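Local coordinates for protein sugar kinase (Agrobacterium tumefaciens, PDB 2RBC) that probably transfers the gamma-phosphate of ATP to a sugar hydroxyl, as a ribokinase-like member of the pfkB carbohydrate kinase family whose substrate is not established, at residues A[31-36]-A[153-158]; A[77-82]-A[279-284]; A[158-163]-A[182-187]; A[170-175]-A[198-203]. One frame throughout, in Å; residues are numbered along the deposited sequence.

Contact 1 of 4, residues A[31-36]-A[153-158]; sequences HVLCVG and EDIALF. With EDO (1,2-ethanediol), chain I.
The aromatic part of this contact is an edge-to-face (T-shaped) pair in which Phe158 points its rim at one face of the His31 imidazole. The ring centroids lie 4.7 Å apart with the planes at 73°, and Phe158 CE1 comes within 3.3 Å of His31 NE2, above the imidazole plane but offset toward its rim. His31 reaches this place because CG is anti to the backbone N (chi1 -162°). Its NE2 is hydrogen-bonded to Ser84 OG on strand 82-90, a bond that should limit rotation of the ring.

A second use of the Phe158 ring is CH-pi. Leu33 CB sits over the centre of one face, 3.7 Å from the Phe158 ring centroid and 6° off its normal. His31 and Leu33 are alternate residues of strand 31-35, with side chains on the same side, so one phenyl group meets both. Strand 31-35 belongs to the central, largely parallel sheet of the ribokinase-like alpha/beta fold, and segment 153-158 leads from helix 152-155 into the neighbouring strand 160-163. The link is a type I turn closed by Phe158 N to Ile155 O at 2.9 Å, which brings the phenyl ring back over the sheet.

Purely aliphatic packing completes the interface. Leu33 CD2 meets Ile155 CD1 at 3.5 Å, the two side chains crossing at about a right angle, while Trp86 and helix 168-180 pack around them. Apart from this apolar patch, Asp154 OD2 accepts a 2.8 Å hydrogen bond from O1 of an ethanediol, probably a crystallisation additive.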
loop_
_atom_site.group_PDB
_atom_site.type_symbol
_atom_site.label_atom_id
_atom_site.label_comp_id
_atom_site.label_asym_id
_atom_site.label_seq_id
_atom_site.Cartn_x
_atom_site.Cartn_y
_atom_site.Cartn_z
ATOM N N HIS A 31 -10.532 -25.678 -19.327
ATOM C CA HIS A 31 -9.781 -24.471 -19.433
ATOM C C HIS A 31 -10.714 -23.271 -19.577
ATOM O O HIS A 31 -11.494 -23.193 -20.518
ATOM C CB HIS A 31 -8.854 -24.563 -20.632
ATOM C CG HIS A 31 -7.744 -23.569 -20.596
ATOM N ND1 HIS A 31 -6.713 -23.578 -21.509
ATOM C CD2 HIS A 31 -7.477 -22.554 -19.733
ATOM C CE1 HIS A 31 -5.878 -22.586 -21.222
ATOM N NE2 HIS A 31 -6.329 -21.943 -20.159
ATOM N N VAL A 32 -10.640 -22.354 -18.610
ATOM C CA VAL A 32 -11.475 -21.151 -18.557
ATOM C C VAL A 32 -10.568 -19.912 -18.738
ATOM O O VAL A 32 -9.576 -19.781 -18.031
ATOM C CB VAL A 32 -12.211 -21.044 -17.214
ATOM C CG1 VAL A 32 -13.072 -19.810 -17.190
ATOM C CG2 VAL A 32 -13.058 -22.303 -16.919
ATOM N N LEU A 33 -10.905 -19.059 -19.701
ATOM C CA LEU A 33 -10.366 -17.719 -19.856
ATOM C C LEU A 33 -11.101 -16.736 -18.983
ATOM O O LEU A 33 -12.303 -16.548 -19.124
ATOM C CB LEU A 33 -10.498 -17.216 -21.287
ATOM C CG LEU A 33 -9.950 -15.806 -21.609
ATOM C CD1 LEU A 33 -8.401 -15.643 -21.294
ATOM C CD2 LEU A 33 -10.248 -15.435 -23.055
ATOM N N CYS A 34 -10.358 -16.076 -18.114
ATOM C CA CYS A 34 -10.899 -14.967 -17.302
ATOM C C CYS A 34 -10.334 -13.676 -17.841
ATOM O O CYS A 34 -9.177 -13.608 -18.201
ATOM C CB CYS A 34 -10.530 -15.154 -15.841
ATOM S SG CYS A 34 -11.161 -16.712 -15.205
ATOM N N VAL A 35 -11.166 -12.644 -17.921
ATOM C CA VAL A 35 -10.753 -11.350 -18.449
ATOM C C VAL A 35 -11.139 -10.226 -17.496
ATOM O O VAL A 35 -12.301 -10.140 -17.075
ATOM C CB VAL A 35 -11.437 -11.056 -19.780
ATOM C CG1 VAL A 35 -10.979 -9.707 -20.344
ATOM C CG2 VAL A 35 -11.204 -12.230 -20.782
ATOM N N GLY A 36 -10.155 -9.395 -17.153
ATOM C CA GLY A 36 -10.388 -8.175 -16.386
ATOM C C GLY A 36 -9.322 -7.716 -15.413
ATOM O O GLY A 36 -8.157 -7.649 -15.730
ATOM N N GLU A 153 -9.667 -18.025 -33.228
ATOM C CA GLU A 153 -8.640 -19.035 -32.985
ATOM C C GLU A 153 -8.065 -18.974 -31.543
ATOM O O GLU A 153 -7.838 -20.030 -30.941
ATOM C CB GLU A 153 -7.532 -18.944 -34.056
ATOM C CG GLU A 153 -7.960 -19.481 -35.450
ATOM C CD GLU A 153 -6.798 -19.507 -36.473
ATOM O OE1 GLU A 153 -5.721 -18.945 -36.130
ATOM O OE2 GLU A 153 -6.946 -20.073 -37.606
ATOM N N ASP A 154 -7.836 -17.764 -30.999
ATOM C CA ASP A 154 -7.506 -17.568 -29.585
ATOM C C ASP A 154 -8.561 -18.218 -28.668
ATOM O O ASP A 154 -8.218 -18.945 -27.735
ATOM C CB ASP A 154 -7.423 -16.072 -29.168
ATOM C CG ASP A 154 -6.273 -15.285 -29.845
ATOM O OD1 ASP A 154 -5.344 -15.951 -30.386
ATOM O OD2 ASP A 154 -6.350 -13.991 -29.832
ATOM N N ILE A 155 -9.829 -17.912 -28.903
ATOM C CA ILE A 155 -10.887 -18.284 -27.972
ATOM C C ILE A 155 -11.244 -19.767 -28.076
ATOM O O ILE A 155 -11.706 -20.367 -27.108
ATOM C CB ILE A 155 -12.126 -17.381 -28.174
ATOM C CG1 ILE A 155 -11.760 -15.909 -27.866
ATOM C CG2 ILE A 155 -13.316 -17.833 -27.308
ATOM C CD1 ILE A 155 -11.330 -15.642 -26.390
ATOM N N ALA A 156 -11.013 -20.367 -29.246
ATOM C CA ALA A 156 -11.428 -21.748 -29.482
ATOM C C ALA A 156 -10.652 -22.693 -28.591
ATOM O O ALA A 156 -11.064 -23.833 -28.379
ATOM C CB ALA A 156 -11.240 -22.147 -30.988
ATOM N N LEU A 157 -9.550 -22.213 -28.046
ATOM C CA LEU A 157 -8.737 -22.996 -27.152
ATOM C C LEU A 157 -9.328 -23.120 -25.744
ATOM O O LEU A 157 -8.845 -23.913 -24.931
ATOM C CB LEU A 157 -7.340 -22.375 -27.083
ATOM C CG LEU A 157 -6.631 -22.235 -28.465
ATOM C CD1 LEU A 157 -5.145 -21.994 -28.254
ATOM C CD2 LEU A 157 -6.832 -23.424 -29.467
ATOM N N PHE A 158 -10.342 -22.322 -25.430
ATOM C CA PHE A 158 -10.943 -22.366 -24.111
ATOM C C PHE A 158 -12.268 -23.125 -24.131
ATOM O O PHE A 158 -12.895 -23.279 -25.166
ATOM C CB PHE A 158 -11.125 -20.943 -23.607
ATOM C CG PHE A 158 -9.845 -20.214 -23.486
ATOM C CD1 PHE A 158 -8.935 -20.540 -22.473
ATOM C CD2 PHE A 158 -9.506 -19.240 -24.399
ATOM C CE1 PHE A 158 -7.713 -19.873 -22.392
ATOM C CE2 PHE A 158 -8.302 -18.590 -24.317
ATOM C CZ PHE A 158 -7.413 -18.895 -23.312
HETATM C C1 EDO I . -4.235 -13.331 -32.167
HETATM O O1 EDO I . -4.347 -12.413 -31.070
HETATM C C2 EDO I . -3.995 -12.620 -33.505
HETATM O O2 EDO I . -4.426 -11.247 -33.501
#

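Contact 2 of 4, residues A[77-82]-A[279-284]; sequences HRMGGR and HGTFAL. With SO4 (sulfate ion), chain D.
Met79, a selenomethionine here, and Leu284 interlock through a branch inserted beside a backbone carbonyl. Leu284 CD2 lies 3.3 Å from Met79 O and 3.6 Å from Met79 CB. With its CG anti to the backbone N (chi1 179°), Leu284 extends from helix 274-287 toward the loop, and its other branch, CD1, rests 3.8 Å from Gly81 CA. Met79 O itself is hydrogen-bonded to Arg319 NH1.

The Met79 chain is bent at chi2 (-61°) and chi3 (-83°). This curl returns the terminal methyl to the neighbouring helix, where Met79 CE touches Thr281 CG2 at 3.5 Å. The threonine hydroxyl, 3.6 Å from Met79 CG, bonds back to Ile277 O one turn earlier in its own helix.

The loop is a Schellman motif ending helix 68-78. Gly80, at positive phi, is its C-prime residue; Gly80 N bonds to His77 O and Gly81 N to Val76 O. The chain then enters strand 82-90 of the central sheet, so the contact seats a helix-to-strand turn against helix 274-287.

Facing away from this packing, Arg78 is bent at chi2 and chi3 and presents its guanidinium edge to a sulfate ion, probably from the crystallisation liquor. Its NH2 donates to sulfate O1 at 2.9 Å, whereas the NH1 bond to O2 is weak.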
loop_
_atom_site.group_PDB
_atom_site.type_symbol
_atom_site.label_atom_id
_atom_site.label_comp_id
_atom_site.label_asym_id
_atom_site.label_seq_id
_atom_site.Cartn_x
_atom_site.Cartn_y
_atom_site.Cartn_z
ATOM N N HIS A 77 -8.487 -22.525 -10.993
ATOM C CA HIS A 77 -7.347 -23.364 -10.687
ATOM C C HIS A 77 -7.569 -24.223 -9.432
ATOM O O HIS A 77 -7.401 -25.449 -9.457
ATOM C CB HIS A 77 -6.108 -22.491 -10.485
ATOM C CG HIS A 77 -4.985 -23.199 -9.818
ATOM N ND1 HIS A 77 -4.266 -24.201 -10.436
ATOM C CD2 HIS A 77 -4.446 -23.044 -8.590
ATOM C CE1 HIS A 77 -3.334 -24.629 -9.603
ATOM N NE2 HIS A 77 -3.434 -23.948 -8.473
ATOM N N ARG A 78 -7.983 -23.578 -8.355
ATOM C CA ARG A 78 -8.162 -24.265 -7.082
ATOM C C ARG A 78 -9.220 -25.358 -7.187
ATOM O O ARG A 78 -9.113 -26.387 -6.517
ATOM C CB ARG A 78 -8.575 -23.296 -6.000
ATOM C CG ARG A 78 -7.480 -22.299 -5.606
ATOM C CD ARG A 78 -6.387 -22.987 -4.824
ATOM N NE ARG A 78 -6.842 -23.276 -3.466
ATOM C CZ ARG A 78 -6.170 -23.984 -2.575
ATOM N NH1 ARG A 78 -5.020 -24.543 -2.888
ATOM N NH2 ARG A 78 -6.681 -24.185 -1.366
HETATM N N MSE A 79 -10.213 -25.114 -8.041
HETATM C CA MSE A 79 -11.336 -26.030 -8.234
HETATM C C MSE A 79 -11.098 -27.103 -9.299
HETATM O O MSE A 79 -12.012 -27.839 -9.655
HETATM C CB MSE A 79 -12.572 -25.239 -8.575
HETATM C CG MSE A 79 -13.033 -24.297 -7.480
HETATM SE SE MSE A 79 -13.510 -25.194 -5.787
HETATM C CE MSE A 79 -15.343 -25.727 -6.235
ATOM N N GLY A 80 -9.872 -27.186 -9.793
ATOM C CA GLY A 80 -9.444 -28.309 -10.616
ATOM C C GLY A 80 -9.439 -28.023 -12.106
ATOM O O GLY A 80 -9.278 -28.936 -12.905
ATOM N N GLY A 81 -9.687 -26.774 -12.489
ATOM C CA GLY A 81 -9.617 -26.390 -13.895
ATOM C C GLY A 81 -8.289 -25.769 -14.229
ATOM O O GLY A 81 -7.380 -25.688 -13.375
ATOM N N ARG A 82 -8.159 -25.363 -15.483
ATOM C CA ARG A 82 -6.986 -24.625 -15.961
ATOM C C ARG A 82 -7.439 -23.215 -16.225
ATOM O O ARG A 82 -8.488 -23.004 -16.800
ATOM C CB ARG A 82 -6.425 -25.266 -17.221
ATOM C CG ARG A 82 -5.552 -26.446 -16.904
ATOM C CD ARG A 82 -5.089 -27.162 -18.131
ATOM N NE ARG A 82 -6.152 -27.929 -18.794
ATOM C CZ ARG A 82 -6.615 -27.702 -20.037
ATOM N NH1 ARG A 82 -6.160 -26.691 -20.800
ATOM N NH2 ARG A 82 -7.555 -28.497 -20.540
ATOM N N HIS A 279 -17.889 -16.866 -8.975
ATOM C CA HIS A 279 -17.914 -16.758 -10.444
ATOM C C HIS A 279 -16.974 -17.723 -11.152
ATOM O O HIS A 279 -17.330 -18.331 -12.170
ATOM C CB HIS A 279 -17.586 -15.321 -10.862
ATOM C CG HIS A 279 -18.563 -14.329 -10.331
ATOM N ND1 HIS A 279 -18.182 -13.097 -9.854
ATOM C CD2 HIS A 279 -19.902 -14.408 -10.145
ATOM C CE1 HIS A 279 -19.251 -12.461 -9.384
ATOM N NE2 HIS A 279 -20.307 -13.230 -9.558
ATOM N N GLY A 280 -15.771 -17.853 -10.624
ATOM C CA GLY A 280 -14.789 -18.751 -11.192
ATOM C C GLY A 280 -15.271 -20.193 -11.086
ATOM O O GLY A 280 -15.119 -20.946 -12.030
ATOM N N THR A 281 -15.825 -20.582 -9.934
ATOM C CA THR A 281 -16.356 -21.941 -9.751
ATOM C C THR A 281 -17.488 -22.181 -10.736
ATOM O O THR A 281 -17.591 -23.245 -11.357
ATOM C CB THR A 281 -16.855 -22.137 -8.271
ATOM O OG1 THR A 281 -15.754 -21.942 -7.358
ATOM C CG2 THR A 281 -17.415 -23.529 -8.059
ATOM N N PHE A 282 -18.336 -21.171 -10.898
ATOM C CA PHE A 282 -19.498 -21.280 -11.740
ATOM C C PHE A 282 -19.090 -21.419 -13.190
ATOM O O PHE A 282 -19.641 -22.209 -13.919
ATOM C CB PHE A 282 -20.416 -20.070 -11.542
ATOM C CG PHE A 282 -21.696 -20.187 -12.305
ATOM C CD1 PHE A 282 -22.761 -20.896 -11.775
ATOM C CD2 PHE A 282 -21.820 -19.618 -13.567
ATOM C CE1 PHE A 282 -23.933 -21.055 -12.490
ATOM C CE2 PHE A 282 -23.011 -19.762 -14.288
ATOM C CZ PHE A 282 -24.062 -20.487 -13.742
ATOM N N ALA A 283 -18.119 -20.623 -13.606
ATOM C CA ALA A 283 -17.570 -20.696 -14.931
ATOM C C ALA A 283 -16.942 -22.053 -15.240
ATOM O O ALA A 283 -17.194 -22.633 -16.300
ATOM C CB ALA A 283 -16.571 -19.586 -15.140
ATOM N N LEU A 284 -16.157 -22.577 -14.309
ATOM C CA LEU A 284 -15.683 -23.933 -14.429
ATOM C C LEU A 284 -16.826 -24.952 -14.471
ATOM O O LEU A 284 -16.788 -25.831 -15.311
ATOM C CB LEU A 284 -14.651 -24.272 -13.341
ATOM C CG LEU A 284 -14.055 -25.700 -13.326
ATOM C CD1 LEU A 284 -13.278 -25.954 -14.599
ATOM C CD2 LEU A 284 -13.183 -25.879 -12.084
HETATM S S SO4 D . -3.534 -26.159 -0.155
HETATM O O1 SO4 D . -4.806 -25.578 0.279
HETATM O O2 SO4 D . -2.711 -25.144 -0.816
HETATM O O3 SO4 D . -2.765 -26.570 1.020
HETATM O O4 SO4 D . -3.815 -27.308 -1.029
#

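Contact 3 of 4, residues A[158-163]-A[182-187]; sequences FDAVLV and GKPAIL
The amino group of Lys183 reaches across to the main chain of Phe158, donating from NZ to Phe158 O at 2.6 Å. The approach is almost end-on, with a C=O...N angle of 168°. Lys183 keeps an extended chain until the final bend at chi4 (-62°), which turns NZ onto the carbonyl. A water accepts a weak bond from Lys183 NZ and donates to Asp159 OD1 at 2.8 Å, joining two groups whose charged atoms stand 5.0 Å apart. The other carboxylate oxygen, Asp159 OD2, has a different role: it receives His31 N, the backbone amide that starts the adjacent strand.

Beyond these end groups the bonding is that of parallel strands. Val161 N donates to Pro184 O (3.1 Å), Ile186 N to Val161 O (2.9 Å) and Val163 N to Ile186 O (2.9 Å), so Val161 uses both its amide and its carbonyl on this neighbour. The intervening residue, Leu162, directs its backbone bonds to strand 31-35. The strand directions differ by 19°, and helix 168-180 connects them: this is a beta-alpha-beta crossover unit of the central sheet. At the far side of the second strand, Ala185 N is taken up by Thr205 OG1.

Side chains pair on both faces. Leu162 CD1 packs against Ile186 CG2 at 3.6 Å on the face lined by helix 274-287. On the reverse face, under helix 168-180, Val163 CG2 meets Leu187 CD1, while Val161 CG2 leans over the backbone of Ala185.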
loop_
_atom_site.group_PDB
_atom_site.type_symbol
_atom_site.label_atom_id
_atom_site.label_comp_id
_atom_site.label_asym_id
_atom_site.label_seq_id
_atom_site.Cartn_x
_atom_site.Cartn_y
_atom_site.Cartn_z
ATOM N N PHE A 158 -10.342 -22.322 -25.430
ATOM C CA PHE A 158 -10.943 -22.366 -24.111
ATOM C C PHE A 158 -12.268 -23.125 -24.131
ATOM O O PHE A 158 -12.895 -23.279 -25.166
ATOM C CB PHE A 158 -11.125 -20.943 -23.607
ATOM C CG PHE A 158 -9.845 -20.214 -23.486
ATOM C CD1 PHE A 158 -8.935 -20.540 -22.473
ATOM C CD2 PHE A 158 -9.506 -19.240 -24.399
ATOM C CE1 PHE A 158 -7.713 -19.873 -22.392
ATOM C CE2 PHE A 158 -8.302 -18.590 -24.317
ATOM C CZ PHE A 158 -7.413 -18.895 -23.312
ATOM N N ASP A 159 -12.664 -23.629 -22.971
ATOM C CA ASP A 159 -13.921 -24.359 -22.822
ATOM C C ASP A 159 -15.026 -23.405 -22.381
ATOM O O ASP A 159 -16.192 -23.673 -22.621
ATOM C CB ASP A 159 -13.737 -25.489 -21.821
ATOM C CG ASP A 159 -12.774 -26.546 -22.326
ATOM O OD1 ASP A 159 -13.062 -27.092 -23.398
ATOM O OD2 ASP A 159 -11.764 -26.854 -21.684
ATOM N N ALA A 160 -14.657 -22.326 -21.687
ATOM C CA ALA A 160 -15.579 -21.245 -21.331
ATOM C C ALA A 160 -14.782 -19.985 -21.141
ATOM O O ALA A 160 -13.563 -20.049 -21.019
ATOM C CB ALA A 160 -16.377 -21.539 -20.018
ATOM N N VAL A 161 -15.475 -18.836 -21.122
ATOM C CA VAL A 161 -14.852 -17.550 -20.815
ATOM C C VAL A 161 -15.677 -16.853 -19.748
ATOM O O VAL A 161 -16.899 -17.039 -19.652
ATOM C CB VAL A 161 -14.687 -16.628 -22.049
ATOM C CG1 VAL A 161 -13.949 -17.342 -23.154
ATOM C CG2 VAL A 161 -16.009 -16.072 -22.541
ATOM N N LEU A 162 -14.968 -16.121 -18.900
ATOM C CA LEU A 162 -15.579 -15.320 -17.847
ATOM C C LEU A 162 -15.003 -13.922 -17.914
ATOM O O LEU A 162 -13.775 -13.754 -17.993
ATOM C CB LEU A 162 -15.296 -15.949 -16.477
ATOM C CG LEU A 162 -15.756 -15.182 -15.235
ATOM C CD1 LEU A 162 -17.252 -14.891 -15.213
ATOM C CD2 LEU A 162 -15.217 -15.869 -13.964
ATOM N N VAL A 163 -15.858 -12.895 -17.919
ATOM C CA VAL A 163 -15.356 -11.524 -18.030
ATOM C C VAL A 163 -15.956 -10.690 -16.910
ATOM O O VAL A 163 -17.101 -10.906 -16.542
ATOM C CB VAL A 163 -15.653 -10.841 -19.417
ATOM C CG1 VAL A 163 -15.144 -11.746 -20.656
ATOM C CG2 VAL A 163 -17.134 -10.429 -19.543
ATOM N N GLY A 182 -20.010 -21.291 -29.544
ATOM C CA GLY A 182 -20.809 -22.271 -28.834
ATOM C C GLY A 182 -20.394 -22.486 -27.383
ATOM O O GLY A 182 -20.817 -23.457 -26.753
ATOM N N LYS A 183 -19.588 -21.577 -26.833
ATOM C CA LYS A 183 -18.986 -21.752 -25.518
ATOM C C LYS A 183 -19.782 -20.940 -24.520
ATOM O O LYS A 183 -20.460 -19.974 -24.892
ATOM C CB LYS A 183 -17.515 -21.316 -25.524
ATOM C CG LYS A 183 -16.673 -22.268 -26.353
ATOM C CD LYS A 183 -15.332 -21.746 -26.632
ATOM C CE LYS A 183 -14.593 -22.666 -27.614
ATOM N NZ LYS A 183 -14.333 -24.103 -27.150
ATOM N N PRO A 184 -19.783 -21.383 -23.248
ATOM C CA PRO A 184 -20.334 -20.512 -22.223
ATOM C C PRO A 184 -19.537 -19.218 -22.189
ATOM O O PRO A 184 -18.305 -19.255 -22.185
ATOM C CB PRO A 184 -20.122 -21.302 -20.927
ATOM C CG PRO A 184 -19.993 -22.711 -21.342
ATOM C CD PRO A 184 -19.306 -22.658 -22.687
ATOM N N ALA A 185 -20.267 -18.102 -22.184
ATOM C CA ALA A 185 -19.760 -16.760 -22.237
ATOM C C ALA A 185 -20.361 -16.037 -21.038
ATOM O O ALA A 185 -21.511 -15.593 -21.069
ATOM C CB ALA A 185 -20.156 -16.105 -23.590
ATOM N N ILE A 186 -19.613 -15.989 -19.944
ATOM C CA ILE A 186 -20.166 -15.634 -18.631
ATOM C C ILE A 186 -19.755 -14.221 -18.247
ATOM O O ILE A 186 -18.582 -13.848 -18.329
ATOM C CB ILE A 186 -19.762 -16.689 -17.562
ATOM C CG1 ILE A 186 -20.214 -18.102 -18.032
ATOM C CG2 ILE A 186 -20.403 -16.375 -16.223
ATOM C CD1 ILE A 186 -19.398 -19.201 -17.568
ATOM N N LEU A 187 -20.743 -13.425 -17.839
ATOM C CA LEU A 187 -20.511 -12.082 -17.372
ATOM C C LEU A 187 -20.657 -12.043 -15.871
ATOM O O LEU A 187 -21.698 -12.395 -15.363
ATOM C CB LEU A 187 -21.492 -11.101 -18.017
ATOM C CG LEU A 187 -21.428 -9.638 -17.528
ATOM C CD1 LEU A 187 -20.085 -8.945 -17.809
ATOM C CD2 LEU A 187 -22.591 -8.806 -18.099
HETATM O O HOH W 1 -14.918 -26.448 -25.437
#

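Contact 4 of 4, residues A[170-175]-A[198-203]; sequences LALDVL and EGLAPA
Leu200 CD2 is wedged against helix 168-180 at the start of Leu172, lying 3.4 Å from Leu172 N and 3.8 Å from Ala171 CB. In Leu200, CG is anti to the carbonyl carbon (chi1 -70°); chi2 of 174° extends CD1, which leaves CD2 as the branch folded back toward Leu172. One turn further along, Ala203 CB fits between two leucines: it touches Leu175 CB at 3.7 Å and Leu172 CD1 at 3.8 Å. The same Leu172 methyl reaches Gly199 O, and Leu175 CD1 approaches Leu200 O, so aliphatic branches also line the backbone of the second segment.

The close approach is measured by CA separations of 5.7 Å for both Leu172-Leu200 and Leu175-Ala203. Ala203 is placed by a short 3-10 segment that follows helix 194-200, with Ala203 N bonded to Leu200 O at 3.0 Å. In the next shell, Arg179 NH1 bonds to Pro202 O, tying the end of this turn to helix 168-180. Beneath, Val163 packs on Ala171 and Leu175, while Leu187 supports Leu200. The arrangement is the packing of successive crossover helices on one face of a parallel sheet, as expected in the Rossmann-like alpha/beta core of ribokinase-family enzymes.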
loop_
_atom_site.group_PDB
_atom_site.type_symbol
_atom_site.label_atom_id
_atom_site.label_comp_id
_atom_site.label_asym_id
_atom_site.label_seq_id
_atom_site.Cartn_x
_atom_site.Cartn_y
_atom_site.Cartn_z
ATOM N N LEU A 170 -12.654 -5.059 -24.295
ATOM C CA LEU A 170 -12.140 -6.420 -24.473
ATOM C C LEU A 170 -13.200 -7.458 -24.052
ATOM O O LEU A 170 -13.418 -8.451 -24.748
ATOM C CB LEU A 170 -10.829 -6.627 -23.717
ATOM C CG LEU A 170 -10.176 -8.029 -23.862
ATOM C CD1 LEU A 170 -9.949 -8.497 -25.349
ATOM C CD2 LEU A 170 -8.885 -8.042 -23.075
ATOM N N ALA A 171 -13.859 -7.194 -22.923
ATOM C CA ALA A 171 -14.902 -8.078 -22.383
ATOM C C ALA A 171 -16.011 -8.335 -23.413
ATOM O O ALA A 171 -16.429 -9.470 -23.602
ATOM C CB ALA A 171 -15.481 -7.493 -21.133
ATOM N N LEU A 172 -16.448 -7.275 -24.097
ATOM C CA LEU A 172 -17.465 -7.392 -25.133
ATOM C C LEU A 172 -17.027 -8.338 -26.227
ATOM O O LEU A 172 -17.781 -9.199 -26.672
ATOM C CB LEU A 172 -17.769 -6.020 -25.736
ATOM C CG LEU A 172 -18.893 -5.964 -26.768
ATOM C CD1 LEU A 172 -20.211 -6.538 -26.224
ATOM C CD2 LEU A 172 -19.090 -4.518 -27.237
ATOM N N ASP A 173 -15.789 -8.193 -26.651
ATOM C CA ASP A 173 -15.255 -9.022 -27.724
ATOM C C ASP A 173 -15.120 -10.465 -27.316
ATOM O O ASP A 173 -15.422 -11.378 -28.105
ATOM C CB ASP A 173 -13.865 -8.562 -28.103
ATOM C CG ASP A 173 -13.862 -7.435 -29.086
ATOM O OD1 ASP A 173 -14.951 -7.055 -29.607
ATOM O OD2 ASP A 173 -12.737 -6.925 -29.342
ATOM N N VAL A 174 -14.629 -10.690 -26.102
ATOM C CA VAL A 174 -14.440 -12.062 -25.620
ATOM C C VAL A 174 -15.801 -12.800 -25.491
ATOM O O VAL A 174 -15.948 -13.977 -25.886
ATOM C CB VAL A 174 -13.638 -12.081 -24.295
ATOM C CG1 VAL A 174 -13.717 -13.475 -23.670
ATOM C CG2 VAL A 174 -12.126 -11.645 -24.549
ATOM N N LEU A 175 -16.793 -12.105 -24.938
ATOM C CA LEU A 175 -18.124 -12.677 -24.827
ATOM C C LEU A 175 -18.702 -13.021 -26.203
ATOM O O LEU A 175 -19.228 -14.097 -26.393
ATOM C CB LEU A 175 -19.113 -11.769 -24.072
ATOM C CG LEU A 175 -18.862 -11.549 -22.581
ATOM C CD1 LEU A 175 -19.813 -10.435 -22.030
ATOM C CD2 LEU A 175 -18.996 -12.847 -21.779
ATOM N N GLU A 198 -25.198 -2.557 -19.345
ATOM C CA GLU A 198 -26.158 -2.698 -20.449
ATOM C C GLU A 198 -25.460 -3.019 -21.743
ATOM O O GLU A 198 -26.031 -3.668 -22.587
ATOM C CB GLU A 198 -27.013 -1.428 -20.607
ATOM C CG GLU A 198 -28.007 -1.232 -19.462
ATOM C CD GLU A 198 -28.666 0.160 -19.431
ATOM O OE1 GLU A 198 -28.131 1.148 -20.015
ATOM O OE2 GLU A 198 -29.749 0.241 -18.810
ATOM N N GLY A 199 -24.216 -2.565 -21.893
ATOM C CA GLY A 199 -23.420 -2.908 -23.070
ATOM C C GLY A 199 -22.924 -4.347 -23.105
ATOM O O GLY A 199 -22.852 -4.968 -24.152
ATOM N N LEU A 200 -22.593 -4.898 -21.953
ATOM C CA LEU A 200 -22.045 -6.230 -21.908
ATOM C C LEU A 200 -23.098 -7.340 -21.829
ATOM O O LEU A 200 -22.898 -8.442 -22.358
ATOM C CB LEU A 200 -21.060 -6.333 -20.725
ATOM C CG LEU A 200 -19.742 -5.549 -20.869
ATOM C CD1 LEU A 200 -18.964 -5.629 -19.592
ATOM C CD2 LEU A 200 -18.897 -6.056 -22.065
ATOM N N ALA A 201 -24.173 -7.094 -21.087
ATOM C CA ALA A 201 -25.214 -8.097 -20.847
ATOM C C ALA A 201 -25.744 -8.786 -22.119
ATOM O O ALA A 201 -25.875 -10.018 -22.163
ATOM C CB ALA A 201 -26.385 -7.434 -20.009
ATOM N N PRO A 202 -26.027 -8.015 -23.190
ATOM C CA PRO A 202 -26.552 -8.675 -24.398
ATOM C C PRO A 202 -25.598 -9.662 -25.086
ATOM O O PRO A 202 -26.078 -10.512 -25.837
ATOM C CB PRO A 202 -26.862 -7.496 -25.334
ATOM C CG PRO A 202 -27.028 -6.320 -24.408
ATOM C CD PRO A 202 -26.006 -6.552 -23.359
ATOM N N ALA A 203 -24.291 -9.598 -24.809
ATOM C CA ALA A 203 -23.313 -10.518 -25.415
ATOM C C ALA A 203 -23.121 -11.852 -24.715
ATOM O O ALA A 203 -22.562 -12.769 -25.305
ATOM C CB ALA A 203 -21.936 -9.838 -25.569
#

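How the contacts relate
All four contacts are built in or against the central sheet, in which strands 31-35, 160-163 and 185-189 are consecutive neighbours. Contacts 1 and 3 have centres 7 Å apart and share Phe158. Contact 4 lies 11 Å from contact 3, centre to centre, among the helices over one face. Contact 2 joins the 77-82 turn to helix 274-287, which lies on the opposite face; the centres of contacts 2 and 4 are 21 Å apart. Along the chain, contacts 3 and 4 are nested within the loop closed by contact 2, whereas contact 1 crosses contact 2. Early and late helices (68-78, 274-287) thus share one face, mid-sequence helices 168-180 and 194-200 the other, a layered alpha/beta/alpha core.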